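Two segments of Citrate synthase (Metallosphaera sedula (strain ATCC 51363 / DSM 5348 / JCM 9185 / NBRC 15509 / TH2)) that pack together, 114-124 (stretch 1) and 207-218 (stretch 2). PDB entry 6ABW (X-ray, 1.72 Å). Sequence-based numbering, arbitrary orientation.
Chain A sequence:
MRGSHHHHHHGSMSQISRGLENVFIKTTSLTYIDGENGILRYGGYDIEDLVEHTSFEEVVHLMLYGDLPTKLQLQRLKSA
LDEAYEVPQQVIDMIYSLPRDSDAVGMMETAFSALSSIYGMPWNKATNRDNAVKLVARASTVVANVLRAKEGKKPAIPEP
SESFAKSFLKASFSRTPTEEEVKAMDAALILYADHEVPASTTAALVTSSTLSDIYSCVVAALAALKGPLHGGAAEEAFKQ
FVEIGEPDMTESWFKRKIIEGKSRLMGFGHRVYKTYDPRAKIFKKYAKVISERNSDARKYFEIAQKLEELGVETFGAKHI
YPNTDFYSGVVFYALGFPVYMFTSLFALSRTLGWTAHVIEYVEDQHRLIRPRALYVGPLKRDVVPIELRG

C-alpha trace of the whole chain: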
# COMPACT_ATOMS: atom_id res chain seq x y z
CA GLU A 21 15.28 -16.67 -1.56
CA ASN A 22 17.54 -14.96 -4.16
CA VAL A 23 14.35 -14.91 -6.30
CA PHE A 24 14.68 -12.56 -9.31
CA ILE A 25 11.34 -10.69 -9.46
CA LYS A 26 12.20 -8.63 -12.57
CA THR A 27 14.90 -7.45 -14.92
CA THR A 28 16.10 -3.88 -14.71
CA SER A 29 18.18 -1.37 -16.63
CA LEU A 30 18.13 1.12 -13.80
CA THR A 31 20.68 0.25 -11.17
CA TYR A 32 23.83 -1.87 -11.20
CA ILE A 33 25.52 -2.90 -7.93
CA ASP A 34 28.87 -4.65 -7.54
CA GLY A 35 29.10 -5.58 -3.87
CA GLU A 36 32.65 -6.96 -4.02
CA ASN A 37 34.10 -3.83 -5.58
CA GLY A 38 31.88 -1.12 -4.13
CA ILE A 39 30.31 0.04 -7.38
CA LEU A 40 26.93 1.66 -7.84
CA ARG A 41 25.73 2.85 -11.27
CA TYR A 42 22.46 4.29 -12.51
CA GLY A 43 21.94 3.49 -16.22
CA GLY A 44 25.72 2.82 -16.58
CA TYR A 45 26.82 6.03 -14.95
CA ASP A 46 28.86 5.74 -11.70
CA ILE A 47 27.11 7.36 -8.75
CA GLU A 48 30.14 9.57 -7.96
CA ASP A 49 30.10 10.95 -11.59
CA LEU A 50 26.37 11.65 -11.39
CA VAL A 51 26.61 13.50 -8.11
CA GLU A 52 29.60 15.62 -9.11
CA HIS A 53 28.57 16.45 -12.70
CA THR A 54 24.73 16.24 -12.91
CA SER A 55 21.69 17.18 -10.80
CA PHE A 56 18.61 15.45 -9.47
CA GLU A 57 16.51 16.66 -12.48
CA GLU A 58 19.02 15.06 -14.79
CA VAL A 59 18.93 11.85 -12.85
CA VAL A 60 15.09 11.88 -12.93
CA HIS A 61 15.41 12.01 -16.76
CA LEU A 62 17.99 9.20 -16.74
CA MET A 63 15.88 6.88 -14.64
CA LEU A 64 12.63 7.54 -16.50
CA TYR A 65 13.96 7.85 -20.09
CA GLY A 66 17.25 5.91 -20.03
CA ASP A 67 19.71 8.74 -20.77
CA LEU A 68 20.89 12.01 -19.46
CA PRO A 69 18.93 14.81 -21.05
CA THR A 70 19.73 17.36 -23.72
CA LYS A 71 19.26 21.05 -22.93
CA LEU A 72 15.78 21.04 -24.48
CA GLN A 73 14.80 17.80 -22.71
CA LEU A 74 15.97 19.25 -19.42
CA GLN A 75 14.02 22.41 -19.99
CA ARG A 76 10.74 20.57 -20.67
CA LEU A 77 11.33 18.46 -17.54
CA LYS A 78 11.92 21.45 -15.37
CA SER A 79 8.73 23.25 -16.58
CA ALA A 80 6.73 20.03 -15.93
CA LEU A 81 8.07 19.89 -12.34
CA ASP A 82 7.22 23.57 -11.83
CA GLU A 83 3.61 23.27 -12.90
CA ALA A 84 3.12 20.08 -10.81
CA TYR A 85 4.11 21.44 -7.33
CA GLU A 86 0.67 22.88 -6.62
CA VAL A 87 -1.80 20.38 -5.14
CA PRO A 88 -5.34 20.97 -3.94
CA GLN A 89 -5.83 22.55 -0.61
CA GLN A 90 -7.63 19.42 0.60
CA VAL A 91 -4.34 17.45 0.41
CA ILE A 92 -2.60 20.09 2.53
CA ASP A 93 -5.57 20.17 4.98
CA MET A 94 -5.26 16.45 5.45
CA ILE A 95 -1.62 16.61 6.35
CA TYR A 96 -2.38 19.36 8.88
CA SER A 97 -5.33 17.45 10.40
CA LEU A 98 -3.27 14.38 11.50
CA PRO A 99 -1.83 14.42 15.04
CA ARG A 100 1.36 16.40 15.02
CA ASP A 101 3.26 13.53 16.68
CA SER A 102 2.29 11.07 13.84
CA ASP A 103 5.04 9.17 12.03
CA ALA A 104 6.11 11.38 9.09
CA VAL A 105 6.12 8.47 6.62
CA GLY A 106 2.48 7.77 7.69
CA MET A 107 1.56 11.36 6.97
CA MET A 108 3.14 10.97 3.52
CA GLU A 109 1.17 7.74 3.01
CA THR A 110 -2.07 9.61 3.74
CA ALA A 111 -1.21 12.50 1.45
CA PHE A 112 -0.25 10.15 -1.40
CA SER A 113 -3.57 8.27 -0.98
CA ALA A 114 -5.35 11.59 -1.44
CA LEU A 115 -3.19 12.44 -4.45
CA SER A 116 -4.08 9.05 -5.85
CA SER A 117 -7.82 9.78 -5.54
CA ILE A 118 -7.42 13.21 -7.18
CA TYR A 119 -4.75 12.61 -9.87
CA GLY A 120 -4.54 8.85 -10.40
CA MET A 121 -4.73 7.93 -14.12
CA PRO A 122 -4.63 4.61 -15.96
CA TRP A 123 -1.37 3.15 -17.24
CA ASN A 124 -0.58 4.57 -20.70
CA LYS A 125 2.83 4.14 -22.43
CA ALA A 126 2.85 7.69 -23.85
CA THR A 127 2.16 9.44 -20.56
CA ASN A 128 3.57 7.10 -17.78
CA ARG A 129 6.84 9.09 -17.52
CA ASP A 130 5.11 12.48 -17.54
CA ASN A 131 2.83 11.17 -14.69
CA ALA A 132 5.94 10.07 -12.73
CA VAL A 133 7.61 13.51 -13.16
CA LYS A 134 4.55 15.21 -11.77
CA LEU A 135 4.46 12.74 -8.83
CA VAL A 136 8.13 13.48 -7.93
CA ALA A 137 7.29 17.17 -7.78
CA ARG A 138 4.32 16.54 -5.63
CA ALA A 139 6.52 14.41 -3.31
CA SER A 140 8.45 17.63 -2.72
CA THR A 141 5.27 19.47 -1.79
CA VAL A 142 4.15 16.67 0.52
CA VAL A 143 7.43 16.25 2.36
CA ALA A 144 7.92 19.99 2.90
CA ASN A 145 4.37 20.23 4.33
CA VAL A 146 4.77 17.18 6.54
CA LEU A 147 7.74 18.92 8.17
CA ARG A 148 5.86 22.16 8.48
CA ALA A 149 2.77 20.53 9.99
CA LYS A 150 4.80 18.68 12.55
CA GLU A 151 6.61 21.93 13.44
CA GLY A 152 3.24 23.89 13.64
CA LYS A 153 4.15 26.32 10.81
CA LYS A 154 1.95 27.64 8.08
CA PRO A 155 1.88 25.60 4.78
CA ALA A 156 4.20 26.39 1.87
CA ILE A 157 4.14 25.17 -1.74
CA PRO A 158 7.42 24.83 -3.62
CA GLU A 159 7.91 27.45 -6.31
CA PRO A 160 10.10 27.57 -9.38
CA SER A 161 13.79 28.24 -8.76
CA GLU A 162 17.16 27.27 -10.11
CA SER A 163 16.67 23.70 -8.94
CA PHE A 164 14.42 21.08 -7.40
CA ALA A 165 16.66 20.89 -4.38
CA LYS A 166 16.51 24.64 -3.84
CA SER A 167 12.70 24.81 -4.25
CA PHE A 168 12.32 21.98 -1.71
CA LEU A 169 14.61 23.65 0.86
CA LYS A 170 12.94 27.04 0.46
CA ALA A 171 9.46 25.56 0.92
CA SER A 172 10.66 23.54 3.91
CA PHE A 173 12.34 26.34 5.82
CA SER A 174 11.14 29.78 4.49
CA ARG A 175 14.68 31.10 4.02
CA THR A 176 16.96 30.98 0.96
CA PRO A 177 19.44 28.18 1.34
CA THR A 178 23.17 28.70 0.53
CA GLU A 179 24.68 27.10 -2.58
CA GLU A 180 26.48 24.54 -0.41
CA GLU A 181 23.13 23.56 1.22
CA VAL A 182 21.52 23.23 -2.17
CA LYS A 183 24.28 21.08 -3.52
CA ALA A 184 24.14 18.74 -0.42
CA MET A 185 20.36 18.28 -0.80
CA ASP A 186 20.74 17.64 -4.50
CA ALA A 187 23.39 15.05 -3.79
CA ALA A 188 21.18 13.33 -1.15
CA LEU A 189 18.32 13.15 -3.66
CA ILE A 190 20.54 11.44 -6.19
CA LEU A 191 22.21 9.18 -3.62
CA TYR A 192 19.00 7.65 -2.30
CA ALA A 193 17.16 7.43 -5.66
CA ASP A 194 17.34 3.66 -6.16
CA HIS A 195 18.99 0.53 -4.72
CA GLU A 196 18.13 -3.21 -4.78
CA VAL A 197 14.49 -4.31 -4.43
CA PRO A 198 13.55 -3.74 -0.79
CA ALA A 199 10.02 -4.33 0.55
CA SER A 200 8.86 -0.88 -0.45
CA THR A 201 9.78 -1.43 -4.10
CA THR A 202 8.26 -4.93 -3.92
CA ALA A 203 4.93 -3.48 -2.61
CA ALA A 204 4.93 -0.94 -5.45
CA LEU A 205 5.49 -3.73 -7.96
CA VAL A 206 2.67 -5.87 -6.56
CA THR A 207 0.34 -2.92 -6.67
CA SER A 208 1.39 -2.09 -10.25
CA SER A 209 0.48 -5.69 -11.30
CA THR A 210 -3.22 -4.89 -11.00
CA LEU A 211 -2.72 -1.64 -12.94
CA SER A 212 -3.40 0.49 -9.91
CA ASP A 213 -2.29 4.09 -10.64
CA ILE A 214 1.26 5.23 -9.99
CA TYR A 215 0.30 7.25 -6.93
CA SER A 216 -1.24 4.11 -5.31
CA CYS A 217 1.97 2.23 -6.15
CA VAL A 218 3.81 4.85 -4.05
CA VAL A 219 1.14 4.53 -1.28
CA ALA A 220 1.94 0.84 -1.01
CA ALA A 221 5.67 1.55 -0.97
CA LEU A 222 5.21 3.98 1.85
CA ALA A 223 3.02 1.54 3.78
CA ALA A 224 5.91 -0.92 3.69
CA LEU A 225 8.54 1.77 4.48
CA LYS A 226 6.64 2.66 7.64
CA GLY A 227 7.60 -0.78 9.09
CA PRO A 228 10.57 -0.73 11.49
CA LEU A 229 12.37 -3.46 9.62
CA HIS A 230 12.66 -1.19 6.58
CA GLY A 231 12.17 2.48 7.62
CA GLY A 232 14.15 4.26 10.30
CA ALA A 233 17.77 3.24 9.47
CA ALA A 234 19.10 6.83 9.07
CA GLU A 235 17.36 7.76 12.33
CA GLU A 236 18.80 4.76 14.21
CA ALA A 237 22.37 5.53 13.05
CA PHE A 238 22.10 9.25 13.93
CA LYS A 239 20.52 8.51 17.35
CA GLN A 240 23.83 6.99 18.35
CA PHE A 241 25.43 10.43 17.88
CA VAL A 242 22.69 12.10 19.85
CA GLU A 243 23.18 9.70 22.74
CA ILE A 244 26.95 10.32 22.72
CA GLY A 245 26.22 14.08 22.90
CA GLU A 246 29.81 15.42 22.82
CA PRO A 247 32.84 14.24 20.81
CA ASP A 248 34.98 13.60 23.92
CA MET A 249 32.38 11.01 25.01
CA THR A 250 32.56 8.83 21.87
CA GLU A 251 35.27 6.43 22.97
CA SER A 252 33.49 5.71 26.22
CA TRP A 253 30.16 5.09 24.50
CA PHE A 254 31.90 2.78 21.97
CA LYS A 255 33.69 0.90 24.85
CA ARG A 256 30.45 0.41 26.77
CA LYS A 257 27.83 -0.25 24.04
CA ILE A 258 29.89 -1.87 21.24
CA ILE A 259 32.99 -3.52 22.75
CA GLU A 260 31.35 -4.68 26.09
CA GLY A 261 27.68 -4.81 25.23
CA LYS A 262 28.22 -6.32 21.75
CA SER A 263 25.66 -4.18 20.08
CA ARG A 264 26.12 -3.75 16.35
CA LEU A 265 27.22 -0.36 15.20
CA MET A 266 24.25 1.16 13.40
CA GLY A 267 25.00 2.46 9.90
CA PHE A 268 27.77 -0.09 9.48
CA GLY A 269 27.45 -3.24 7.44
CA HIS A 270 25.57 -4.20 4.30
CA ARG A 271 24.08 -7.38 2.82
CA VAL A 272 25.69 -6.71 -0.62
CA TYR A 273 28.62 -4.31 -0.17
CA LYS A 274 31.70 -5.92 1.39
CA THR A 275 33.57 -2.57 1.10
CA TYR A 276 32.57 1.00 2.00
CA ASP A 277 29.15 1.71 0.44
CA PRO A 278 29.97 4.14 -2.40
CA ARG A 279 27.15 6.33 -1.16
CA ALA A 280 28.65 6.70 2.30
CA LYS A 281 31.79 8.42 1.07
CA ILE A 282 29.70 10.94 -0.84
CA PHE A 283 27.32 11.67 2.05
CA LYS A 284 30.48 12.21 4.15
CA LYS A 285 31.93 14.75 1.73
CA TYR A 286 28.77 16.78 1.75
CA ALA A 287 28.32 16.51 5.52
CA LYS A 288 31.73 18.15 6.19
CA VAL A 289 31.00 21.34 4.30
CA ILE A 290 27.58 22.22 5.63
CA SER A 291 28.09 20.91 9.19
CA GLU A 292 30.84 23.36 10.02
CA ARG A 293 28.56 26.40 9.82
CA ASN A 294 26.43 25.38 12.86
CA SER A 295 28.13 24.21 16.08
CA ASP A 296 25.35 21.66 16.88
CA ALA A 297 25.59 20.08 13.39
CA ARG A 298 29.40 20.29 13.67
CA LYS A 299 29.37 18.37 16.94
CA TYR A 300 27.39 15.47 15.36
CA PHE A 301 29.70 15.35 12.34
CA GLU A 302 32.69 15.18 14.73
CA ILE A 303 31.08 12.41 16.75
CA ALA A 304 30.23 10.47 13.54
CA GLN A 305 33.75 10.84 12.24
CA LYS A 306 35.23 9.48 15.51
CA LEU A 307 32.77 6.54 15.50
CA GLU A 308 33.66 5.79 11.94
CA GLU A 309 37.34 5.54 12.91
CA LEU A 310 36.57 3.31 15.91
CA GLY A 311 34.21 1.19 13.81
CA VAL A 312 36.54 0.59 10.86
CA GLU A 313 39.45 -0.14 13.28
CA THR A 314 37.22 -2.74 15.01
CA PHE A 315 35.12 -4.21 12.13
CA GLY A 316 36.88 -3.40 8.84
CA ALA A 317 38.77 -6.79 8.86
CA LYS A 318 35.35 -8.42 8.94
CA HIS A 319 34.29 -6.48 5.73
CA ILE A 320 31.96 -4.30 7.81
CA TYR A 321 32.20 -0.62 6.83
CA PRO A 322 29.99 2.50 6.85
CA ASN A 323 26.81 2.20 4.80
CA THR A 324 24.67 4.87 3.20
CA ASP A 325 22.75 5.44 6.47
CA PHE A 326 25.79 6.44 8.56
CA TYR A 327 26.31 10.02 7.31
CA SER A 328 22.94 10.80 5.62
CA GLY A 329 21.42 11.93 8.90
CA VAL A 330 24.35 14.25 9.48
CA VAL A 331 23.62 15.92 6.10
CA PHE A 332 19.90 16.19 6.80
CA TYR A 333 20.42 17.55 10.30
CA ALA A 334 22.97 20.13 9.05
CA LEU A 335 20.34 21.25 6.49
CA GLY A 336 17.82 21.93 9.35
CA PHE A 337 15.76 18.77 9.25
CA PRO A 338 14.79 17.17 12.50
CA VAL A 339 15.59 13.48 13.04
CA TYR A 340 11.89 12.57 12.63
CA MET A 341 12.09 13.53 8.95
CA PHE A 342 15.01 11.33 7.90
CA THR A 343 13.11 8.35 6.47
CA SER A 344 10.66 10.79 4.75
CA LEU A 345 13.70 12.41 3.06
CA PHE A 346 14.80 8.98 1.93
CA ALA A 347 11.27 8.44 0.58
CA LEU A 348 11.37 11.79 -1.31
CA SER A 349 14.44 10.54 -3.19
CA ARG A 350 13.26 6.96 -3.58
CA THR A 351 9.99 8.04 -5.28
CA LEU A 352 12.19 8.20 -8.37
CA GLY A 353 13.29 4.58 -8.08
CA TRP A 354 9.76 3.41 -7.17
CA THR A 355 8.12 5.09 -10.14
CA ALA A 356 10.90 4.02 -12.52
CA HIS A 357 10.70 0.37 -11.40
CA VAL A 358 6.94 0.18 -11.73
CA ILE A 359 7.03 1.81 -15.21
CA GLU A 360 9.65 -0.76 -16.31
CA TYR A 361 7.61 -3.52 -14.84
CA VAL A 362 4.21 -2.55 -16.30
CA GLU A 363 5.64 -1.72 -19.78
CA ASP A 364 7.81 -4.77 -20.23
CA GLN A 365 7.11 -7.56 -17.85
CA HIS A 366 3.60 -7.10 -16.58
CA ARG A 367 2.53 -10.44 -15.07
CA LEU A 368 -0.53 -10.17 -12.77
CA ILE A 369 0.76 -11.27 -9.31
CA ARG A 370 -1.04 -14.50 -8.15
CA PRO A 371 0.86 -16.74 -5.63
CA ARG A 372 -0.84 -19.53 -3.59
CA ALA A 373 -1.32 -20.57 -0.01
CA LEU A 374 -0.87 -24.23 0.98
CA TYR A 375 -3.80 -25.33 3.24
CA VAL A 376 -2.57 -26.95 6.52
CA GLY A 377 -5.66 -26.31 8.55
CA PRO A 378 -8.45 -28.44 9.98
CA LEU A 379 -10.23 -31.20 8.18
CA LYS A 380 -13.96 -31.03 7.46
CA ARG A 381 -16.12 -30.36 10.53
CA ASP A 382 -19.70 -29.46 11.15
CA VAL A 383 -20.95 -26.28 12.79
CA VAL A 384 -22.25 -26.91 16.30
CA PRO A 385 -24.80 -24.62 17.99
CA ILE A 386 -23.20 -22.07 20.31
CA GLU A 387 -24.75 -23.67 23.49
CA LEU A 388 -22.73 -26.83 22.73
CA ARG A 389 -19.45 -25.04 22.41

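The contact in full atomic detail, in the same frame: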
# COMPACT_ATOMS: atom_id res chain seq x y z
N ALA A 114 -4.52 10.50 -0.93
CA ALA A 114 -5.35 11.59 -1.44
C ALA A 114 -4.97 12.04 -2.82
O ALA A 114 -5.83 12.26 -3.65
CB ALA A 114 -5.35 12.77 -0.46
N LEU A 115 -3.69 12.16 -3.10
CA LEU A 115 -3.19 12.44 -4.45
C LEU A 115 -3.60 11.35 -5.43
O LEU A 115 -3.96 11.64 -6.55
CB LEU A 115 -1.68 12.62 -4.44
CG LEU A 115 -1.07 13.82 -3.70
CD1 LEU A 115 0.43 13.64 -3.67
CD2 LEU A 115 -1.48 15.07 -4.41
N SER A 116 -3.59 10.08 -5.01
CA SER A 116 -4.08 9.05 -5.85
C SER A 116 -5.56 9.21 -6.25
O SER A 116 -5.91 9.02 -7.43
CB SER A 116 -3.74 7.68 -5.28
OG SER A 116 -4.21 6.63 -6.08
N SER A 117 -6.41 9.58 -5.32
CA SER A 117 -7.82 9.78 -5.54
C SER A 117 -8.08 10.96 -6.46
O SER A 117 -9.03 10.94 -7.24
CB SER A 117 -8.49 10.03 -4.18
OG SER A 117 -8.49 8.82 -3.41
N ILE A 118 -7.24 11.99 -6.39
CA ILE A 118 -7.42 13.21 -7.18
C ILE A 118 -6.79 13.09 -8.59
O ILE A 118 -7.41 13.51 -9.57
CB ILE A 118 -6.85 14.40 -6.38
CG1 ILE A 118 -7.71 14.60 -5.14
CG2 ILE A 118 -6.73 15.65 -7.23
CD1 ILE A 118 -7.09 15.47 -4.09
N TYR A 119 -5.57 12.57 -8.69
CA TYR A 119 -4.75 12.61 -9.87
C TYR A 119 -4.54 11.28 -10.54
O TYR A 119 -3.97 11.25 -11.65
CB TYR A 119 -3.40 13.19 -9.53
CG TYR A 119 -3.35 14.64 -9.17
CD1 TYR A 119 -3.74 15.62 -10.09
CD2 TYR A 119 -2.82 15.03 -7.99
CE1 TYR A 119 -3.70 16.96 -9.74
CE2 TYR A 119 -2.72 16.37 -7.66
CZ TYR A 119 -3.15 17.32 -8.56
OH TYR A 119 -3.03 18.66 -8.19
N GLY A 120 -4.87 10.19 -9.87
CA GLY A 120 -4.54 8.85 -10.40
C GLY A 120 -5.11 8.67 -11.81
O GLY A 120 -6.31 8.98 -12.04
N MET A 121 -4.29 8.20 -12.75
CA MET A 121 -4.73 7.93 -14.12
C MET A 121 -4.34 6.51 -14.53
O MET A 121 -3.40 5.93 -13.97
CB MET A 121 -4.05 8.91 -15.09
CG MET A 121 -4.48 10.35 -14.98
SD MET A 121 -6.19 10.49 -15.56
CE MET A 121 -5.83 10.53 -17.34
N PRO A 122 -4.98 5.97 -15.58
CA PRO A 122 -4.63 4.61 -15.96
C PRO A 122 -3.22 4.55 -16.59
O PRO A 122 -2.69 5.52 -17.11
CB PRO A 122 -5.71 4.22 -17.03
CG PRO A 122 -6.79 5.21 -16.87
CD PRO A 122 -6.21 6.46 -16.25
N TRP A 123 -2.65 3.36 -16.57
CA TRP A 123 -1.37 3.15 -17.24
C TRP A 123 -1.56 3.43 -18.74
O TRP A 123 -2.57 3.08 -19.32
CB TRP A 123 -0.89 1.75 -16.97
CG TRP A 123 -0.45 1.66 -15.55
CD1 TRP A 123 -1.20 1.39 -14.45
CD2 TRP A 123 0.86 1.99 -15.08
NE1 TRP A 123 -0.42 1.53 -13.31
CE2 TRP A 123 0.86 1.85 -13.68
CE3 TRP A 123 2.05 2.34 -15.74
CZ2 TRP A 123 2.00 2.09 -12.91
CZ3 TRP A 123 3.19 2.55 -14.97
CH2 TRP A 123 3.14 2.43 -13.58
N ASN A 124 -0.60 4.14 -19.28
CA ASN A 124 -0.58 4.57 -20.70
C ASN A 124 0.88 4.80 -21.12
O ASN A 124 1.52 5.73 -20.65
CB ASN A 124 -1.44 5.84 -20.84
CG ASN A 124 -1.50 6.29 -22.26
OD1 ASN A 124 -1.73 5.47 -23.11
ND2 ASN A 124 -1.26 7.52 -22.51
N THR A 207 1.43 -3.81 -6.44
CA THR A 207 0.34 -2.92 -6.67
C THR A 207 0.24 -2.61 -8.17
O THR A 207 -0.87 -2.56 -8.74
CB THR A 207 0.51 -1.65 -5.80
OG1 THR A 207 0.47 -2.05 -4.40
CG2 THR A 207 -0.60 -0.70 -5.99
N SER A 208 1.39 -2.43 -8.84
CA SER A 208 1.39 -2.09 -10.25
C SER A 208 0.84 -3.27 -11.09
O SER A 208 0.30 -3.05 -12.19
CB SER A 208 2.79 -1.69 -10.73
OG SER A 208 3.63 -2.82 -10.89
N SER A 209 0.95 -4.47 -10.58
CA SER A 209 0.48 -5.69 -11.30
C SER A 209 -1.03 -5.73 -11.56
O SER A 209 -1.51 -6.50 -12.41
CB SER A 209 0.91 -6.98 -10.58
OG SER A 209 0.11 -7.35 -9.43
N THR A 210 -1.79 -5.00 -10.79
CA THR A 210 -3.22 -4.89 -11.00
C THR A 210 -3.58 -3.68 -11.85
O THR A 210 -4.75 -3.40 -12.03
CB THR A 210 -3.97 -4.78 -9.66
OG1 THR A 210 -3.71 -3.49 -9.08
CG2 THR A 210 -3.56 -5.86 -8.68
N LEU A 211 -2.58 -2.86 -12.20
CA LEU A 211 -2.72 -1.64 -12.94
C LEU A 211 -3.29 -0.54 -12.11
O LEU A 211 -3.78 0.46 -12.61
CB LEU A 211 -3.41 -1.84 -14.31
CG LEU A 211 -2.70 -2.84 -15.20
CD1 LEU A 211 -3.48 -3.01 -16.52
CD2 LEU A 211 -1.24 -2.55 -15.48
N SER A 212 -3.12 -0.65 -10.79
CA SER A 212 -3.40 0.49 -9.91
C SER A 212 -2.51 1.68 -10.32
O SER A 212 -1.38 1.50 -10.75
CB SER A 212 -3.21 0.10 -8.43
OG SER A 212 -3.68 1.20 -7.62
N ASP A 213 -3.03 2.90 -10.22
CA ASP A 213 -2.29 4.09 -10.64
C ASP A 213 -0.96 4.30 -9.88
O ASP A 213 -0.75 3.76 -8.80
CB ASP A 213 -3.15 5.33 -10.55
CG ASP A 213 -3.60 5.66 -9.12
OD1 ASP A 213 -2.81 6.29 -8.40
OD2 ASP A 213 -4.71 5.32 -8.72
N ILE A 214 -0.06 4.99 -10.54
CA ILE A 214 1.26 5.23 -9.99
C ILE A 214 1.30 5.85 -8.59
O ILE A 214 2.19 5.54 -7.80
CB ILE A 214 2.14 5.98 -11.04
CG1 ILE A 214 3.59 5.74 -10.72
CG2 ILE A 214 1.75 7.44 -11.11
CD1 ILE A 214 4.51 5.96 -11.95
N TYR A 215 0.36 6.73 -8.26
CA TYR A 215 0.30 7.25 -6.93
C TYR A 215 0.00 6.17 -5.87
O TYR A 215 0.64 6.18 -4.79
CB TYR A 215 -0.74 8.36 -6.82
CG TYR A 215 -0.32 9.65 -7.54
CD1 TYR A 215 -0.57 9.81 -8.88
CD2 TYR A 215 0.34 10.68 -6.88
CE1 TYR A 215 -0.18 10.97 -9.57
CE2 TYR A 215 0.68 11.84 -7.53
CZ TYR A 215 0.45 11.98 -8.89
OH TYR A 215 0.85 13.16 -9.58
N SER A 216 -0.90 5.22 -6.19
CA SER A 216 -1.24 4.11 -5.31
C SER A 216 -0.08 3.13 -5.20
O SER A 216 0.08 2.55 -4.14
CB SER A 216 -2.53 3.40 -5.70
OG SER A 216 -3.61 4.15 -5.12
N CYS A 217 0.72 2.98 -6.26
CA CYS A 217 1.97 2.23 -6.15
C CYS A 217 2.89 2.84 -5.08
O CYS A 217 3.42 2.11 -4.25
CB CYS A 217 2.66 2.09 -7.51
SG CYS A 217 1.65 1.20 -8.71
N VAL A 218 3.05 4.16 -5.10
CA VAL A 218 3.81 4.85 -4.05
C VAL A 218 3.14 4.71 -2.66
O VAL A 218 3.84 4.56 -1.67
CB VAL A 218 4.12 6.32 -4.44
CG1 VAL A 218 4.81 7.05 -3.32
CG2 VAL A 218 5.00 6.26 -5.66
O HOH W 1 -0.70 5.74 -13.35

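Helix 114-119 and helix 214-218 run nearly antiparallel (172°), their axes 8.3 Å apart at closest approach, and the backbones come near: the CA atoms of Ser116 and Tyr215 are 4.9 Å apart, and Ser116 CB lies 3.4 Å from Tyr215 CB. Ser116 adopts the t rotamer, which carries its hydroxyl across the interface to donate a hydrogen bond from Ser116 OG to Asp213 OD1 (2.7 Å); Ser116 OG is also 2.7 Å from Ser216 OG. Asp213 is the N-cap of the second helix. Its p rotamer (chi1 63°) folds the carboxylate back over the first turn, where Asp213 OD1 accepts from Ser216 N at 3.1 Å, so one oxygen serves both the cap and the neighbouring helix. Gly120, the first residue to leave helical geometry, sets its CA 3.6 Å from Asp213 CG; a CB placed ideally there would fall 2.6 Å from Asp213 OD2, a clash.

Tyr215, in the m rotamer with chi2 at 86°, points toward the first helix and sets its ring against Leu115 and Tyr119. Leu115 O sits over one ring face, while Leu115 CB packs 3.7 Å from Tyr215 CD2 and Tyr119 CB 3.9 Å from Tyr215 CE1. Tyr119 starts toward the contact, but the end of its side chain leads away.

Beyond the helix, Trp123 buries the largest area of any residue here. Its m rotamer and chi2 of 86° aim the indole at the 211-214 segment, and Trp123 NE1 donates to Ser212 O at 2.7 Å, almost linearly (170°), near the ring plane. Around it, Trp123 CD1 meets Leu211 CB at 3.9 Å and Trp123 CH2 meets Ile214 CD1 at 4.1 Å. A water bridges the backbones, donating to Met121 O (2.8 Å from the water O) and accepting from Ile214 N (3.0 Å from the water O).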